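Local coordinates for salicylic acid-binding protein 2 (PDB 1XKL) that hydrolyses methyl salicylate to salicylate and methanol, a step in the signalling that activates systemic acquired resistance in tobacco, at residues 103-108 against 236-241. Numbering follows the deposited sequence.
With STH (2-amino-4H-1,3-benzoxathiin-4-ol), chain E.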
ATOM      1  N   PHE A 103     -39.331   4.943 -17.685  1.00 13.25           N
ATOM      2  CA  PHE A 103     -38.737   4.257 -16.551  1.00 14.31           C
ATOM      3  C   PHE A 103     -38.365   2.838 -16.939  1.00 13.64           C
ATOM      4  O   PHE A 103     -39.221   1.960 -17.034  1.00 14.48           O
ATOM      5  CB  PHE A 103     -39.709   4.257 -15.351  1.00 13.18           C
ATOM      6  CG  PHE A 103     -40.040   5.638 -14.835  1.00 11.39           C
ATOM      7  CD1 PHE A 103     -40.984   6.430 -15.481  1.00 11.60           C
ATOM      8  CD2 PHE A 103     -39.370   6.162 -13.729  1.00 11.37           C
ATOM      9  CE1 PHE A 103     -41.252   7.723 -15.035  1.00 10.79           C
ATOM     10  CE2 PHE A 103     -39.630   7.450 -13.278  1.00  8.71           C
ATOM     11  CZ  PHE A 103     -40.568   8.232 -13.930  1.00  7.61           C
ATOM     12  N   LEU A 104     -37.077   2.627 -17.183  1.00 14.73           N
ATOM     13  CA  LEU A 104     -36.569   1.317 -17.578  1.00 14.78           C
ATOM     14  C   LEU A 104     -36.172   0.546 -16.328  1.00 16.06           C
ATOM     15  O   LEU A 104     -35.178   0.880 -15.682  1.00 15.52           O
ATOM     16  CB  LEU A 104     -35.349   1.488 -18.493  1.00 14.03           C
ATOM     17  CG  LEU A 104     -34.592   0.225 -18.878  1.00 13.15           C
ATOM     18  CD1 LEU A 104     -35.482  -0.686 -19.738  1.00 14.71           C
ATOM     19  CD2 LEU A 104     -33.334   0.628 -19.653  1.00 13.38           C
ATOM     20  N   ALA A 105     -36.956  -0.478 -15.993  1.00 15.43           N
ATOM     21  CA  ALA A 105     -36.707  -1.300 -14.818  1.00 15.05           C
ATOM     22  C   ALA A 105     -36.186  -0.382 -13.714  1.00 15.09           C
ATOM     23  O   ALA A 105     -35.188  -0.669 -13.062  1.00 15.91           O
ATOM     24  CB  ALA A 105     -35.686  -2.378 -15.138  1.00 14.05           C
ATOM     25  N   ALA A 106     -36.889   0.727 -13.531  1.00 13.36           N
ATOM     26  CA  ALA A 106     -36.534   1.743 -12.567  1.00 13.56           C
ATOM     27  C   ALA A 106     -37.456   1.819 -11.361  1.00 14.24           C
ATOM     28  O   ALA A 106     -38.425   1.055 -11.225  1.00 13.94           O
ATOM     29  CB  ALA A 106     -36.527   3.098 -13.261  1.00 13.03           C
ATOM     30  N   PHE A 107     -37.121   2.751 -10.476  1.00 13.78           N
ATOM     31  CA  PHE A 107     -37.929   3.025  -9.303  1.00 16.65           C
ATOM     32  C   PHE A 107     -38.721   4.235  -9.755  1.00 16.69           C
ATOM     33  O   PHE A 107     -38.146   5.268 -10.097  1.00 18.88           O
ATOM     34  CB  PHE A 107     -37.062   3.388  -8.098  1.00 14.44           C
ATOM     35  CG  PHE A 107     -36.379   2.213  -7.468  1.00 16.81           C
ATOM     36  CD1 PHE A 107     -34.992   2.191  -7.338  1.00 16.47           C
ATOM     37  CD2 PHE A 107     -37.120   1.130  -6.994  1.00 16.64           C
ATOM     38  CE1 PHE A 107     -34.350   1.112  -6.744  1.00 15.88           C
ATOM     39  CE2 PHE A 107     -36.488   0.041  -6.396  1.00 15.78           C
ATOM     40  CZ  PHE A 107     -35.098   0.030  -6.269  1.00 18.38           C
HETATM   41  N   MSE A 108     -40.039   4.098  -9.782  1.00 16.95           N
HETATM   42  CA  MSE A 108     -40.915   5.178 -10.207  1.00 17.65           C
HETATM   43  C   MSE A 108     -41.720   5.674  -9.014  1.00 18.74           C
HETATM   44  O   MSE A 108     -42.577   4.956  -8.498  1.00 20.65           O
HETATM   45  CB  MSE A 108     -41.848   4.660 -11.308  1.00 17.70           C
HETATM   46  CG  MSE A 108     -42.751   5.707 -11.916  1.00 20.41           C
HETATM   47 SE   MSE A 108     -43.833   4.919 -13.285  1.00 34.57          SE
HETATM   48  CE  MSE A 108     -44.804   3.667 -12.165  1.00 21.96           C
ATOM     49  N   ALA A 236     -34.829  -9.908 -21.107  1.00 23.63           N
ATOM     50  CA  ALA A 236     -33.817  -8.959 -20.663  1.00 21.26           C
ATOM     51  C   ALA A 236     -33.640  -8.940 -19.150  1.00 21.03           C
ATOM     52  O   ALA A 236     -34.615  -9.018 -18.390  1.00 19.30           O
ATOM     53  CB  ALA A 236     -34.169  -7.564 -21.153  1.00 22.42           C
ATOM     54  N   ASP A 237     -32.383  -8.845 -18.721  1.00 19.14           N
ATOM     55  CA  ASP A 237     -32.081  -8.766 -17.307  1.00 16.37           C
ATOM     56  C   ASP A 237     -32.144  -7.296 -16.922  1.00 16.30           C
ATOM     57  O   ASP A 237     -32.632  -6.476 -17.696  1.00 13.93           O
ATOM     58  CB  ASP A 237     -30.692  -9.349 -16.988  1.00 17.82           C
ATOM     59  CG  ASP A 237     -29.560  -8.704 -17.804  1.00 15.69           C
ATOM     60  OD1 ASP A 237     -29.744  -7.612 -18.383  1.00 18.94           O
ATOM     61  OD2 ASP A 237     -28.475  -9.299 -17.833  1.00 17.17           O
ATOM     62  N   HIS A 238     -31.652  -6.962 -15.733  1.00 17.27           N
ATOM     63  CA  HIS A 238     -31.683  -5.581 -15.267  1.00 16.74           C
ATOM     64  C   HIS A 238     -30.988  -4.589 -16.197  1.00 17.77           C
ATOM     65  O   HIS A 238     -31.375  -3.423 -16.267  1.00 17.42           O
ATOM     66  CB  HIS A 238     -31.053  -5.474 -13.879  1.00 18.87           C
ATOM     67  CG  HIS A 238     -31.263  -4.145 -13.231  1.00 19.87           C
ATOM     68  ND1 HIS A 238     -32.519  -3.663 -12.919  1.00 19.66           N
ATOM     69  CD2 HIS A 238     -30.391  -3.170 -12.879  1.00 20.06           C
ATOM     70  CE1 HIS A 238     -32.409  -2.453 -12.410  1.00 20.91           C
ATOM     71  NE2 HIS A 238     -31.127  -2.127 -12.375  1.00 22.14           N
HETATM   72  N   MSE A 239     -29.966  -5.045 -16.910  1.00 18.96           N
HETATM   73  CA  MSE A 239     -29.208  -4.169 -17.808  1.00 22.34           C
HETATM   74  C   MSE A 239     -29.652  -4.295 -19.264  1.00 22.25           C
HETATM   75  O   MSE A 239     -28.865  -4.670 -20.140  1.00 22.67           O
HETATM   76  CB  MSE A 239     -27.714  -4.488 -17.694  1.00 22.99           C
HETATM   77  CG  MSE A 239     -26.887  -3.435 -16.967  1.00 33.39           C
HETATM   78 SE   MSE A 239     -27.521  -3.023 -15.186  1.00 38.92          SE
HETATM   79  CE  MSE A 239     -27.743  -4.808 -14.557  1.00 37.07           C
ATOM     80  N   ALA A 240     -30.910  -3.961 -19.519  1.00 22.03           N
ATOM     81  CA  ALA A 240     -31.468  -4.058 -20.858  1.00 20.82           C
ATOM     82  C   ALA A 240     -30.663  -3.323 -21.932  1.00 20.47           C
ATOM     83  O   ALA A 240     -30.594  -3.790 -23.066  1.00 20.59           O
ATOM     84  CB  ALA A 240     -32.913  -3.555 -20.849  1.00 19.95           C
HETATM   85  N   MSE A 241     -30.056  -2.186 -21.590  1.00 20.61           N
HETATM   86  CA  MSE A 241     -29.293  -1.423 -22.582  1.00 19.27           C
HETATM   87  C   MSE A 241     -28.004  -2.118 -22.997  1.00 18.35           C
HETATM   88  O   MSE A 241     -27.327  -1.687 -23.935  1.00 16.46           O
HETATM   89  CB  MSE A 241     -28.971  -0.006 -22.080  1.00 21.17           C
HETATM   90  CG  MSE A 241     -27.902   0.072 -21.007  1.00 22.69           C
HETATM   91 SE   MSE A 241     -28.575  -0.439 -19.255  1.00 35.04          SE
HETATM   92  CE  MSE A 241     -29.040   1.320 -18.621  1.00 28.66           C
TER
HETATM   93  C8  STH E 297     -30.527   0.826  -7.817  1.00 18.18           C
HETATM   94  O8  STH E 297     -30.878   1.748  -6.880  1.00 19.41           O
HETATM   95  C1  STH E 297     -30.759  -0.632  -7.610  1.00 19.22           C
HETATM   96  C2  STH E 297     -30.350  -1.596  -8.662  1.00 17.57           C
HETATM   97  C3  STH E 297     -30.572  -2.988  -8.460  1.00 18.39           C
HETATM   98  C4  STH E 297     -31.159  -3.458  -7.243  1.00 18.29           C
HETATM   99  C5  STH E 297     -31.548  -2.538  -6.221  1.00 16.41           C
HETATM  100  C6  STH E 297     -31.341  -1.153  -6.394  1.00 14.09           C
HETATM  101  C7  STH E 297     -29.870   0.209 -10.228  1.00 19.09           C
HETATM  102  O2  STH E 297     -29.774  -1.164  -9.884  1.00 17.99           O
HETATM  103  N7  STH E 297     -28.805   0.511 -11.065  1.00 18.77           N
HETATM  104  S7  STH E 297     -29.954   1.274  -9.018  1.00 25.17           S
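The imidazole of His-238 stands beside Ala-105: its CE1 comes 3.4 Å from Ala-105 O, which approaches the ring obliquely, while the Ala-105 methyl lies 4.1 Å from ND1. The bound benzoxathiin puts C3 of its benzo ring over one imidazole face, and its N7 and the methyl CE of Met-239 lie at the ring edge. The ligand's ring oxygen O2 lies 3.0 Å from His-238 NE2, but well above the imidazole plane. At the far end of the ligand, the hydroxyl oxygen O8 meets the edge of the Phe-107 ring, in its plane, 3.5 Å from CE1. Both residues touch the ligand and thus line one pocket; Tyr-122 packs edge-to-face with the Phe-107 ring. With CG of His-238 anti to the backbone N (chi1 -170°), the imidazole reaches across to Ala-105. The rest of the contact is apolar: Leu-104 CD1 touches Ala-240 CB at 4.0 Å, and CD2 approaches the selenomethionine methyl CE of Met-241 at 4.5 Å. This buried packing sets the C-terminal end of the central strand 98-104 against the start of helix 240-243. The segment 236-241 includes the histidine loop of the alpha/beta-hydrolase fold. ND1 is hydrogen-bonded to Asp-210 and NE2 to Ser-81, the experimentally established charge-relay partner and nucleophile. Held at both ring nitrogens, the catalytic imidazole is fixed in its rotation, with Ala-105 O close to CE1, the carbon between them.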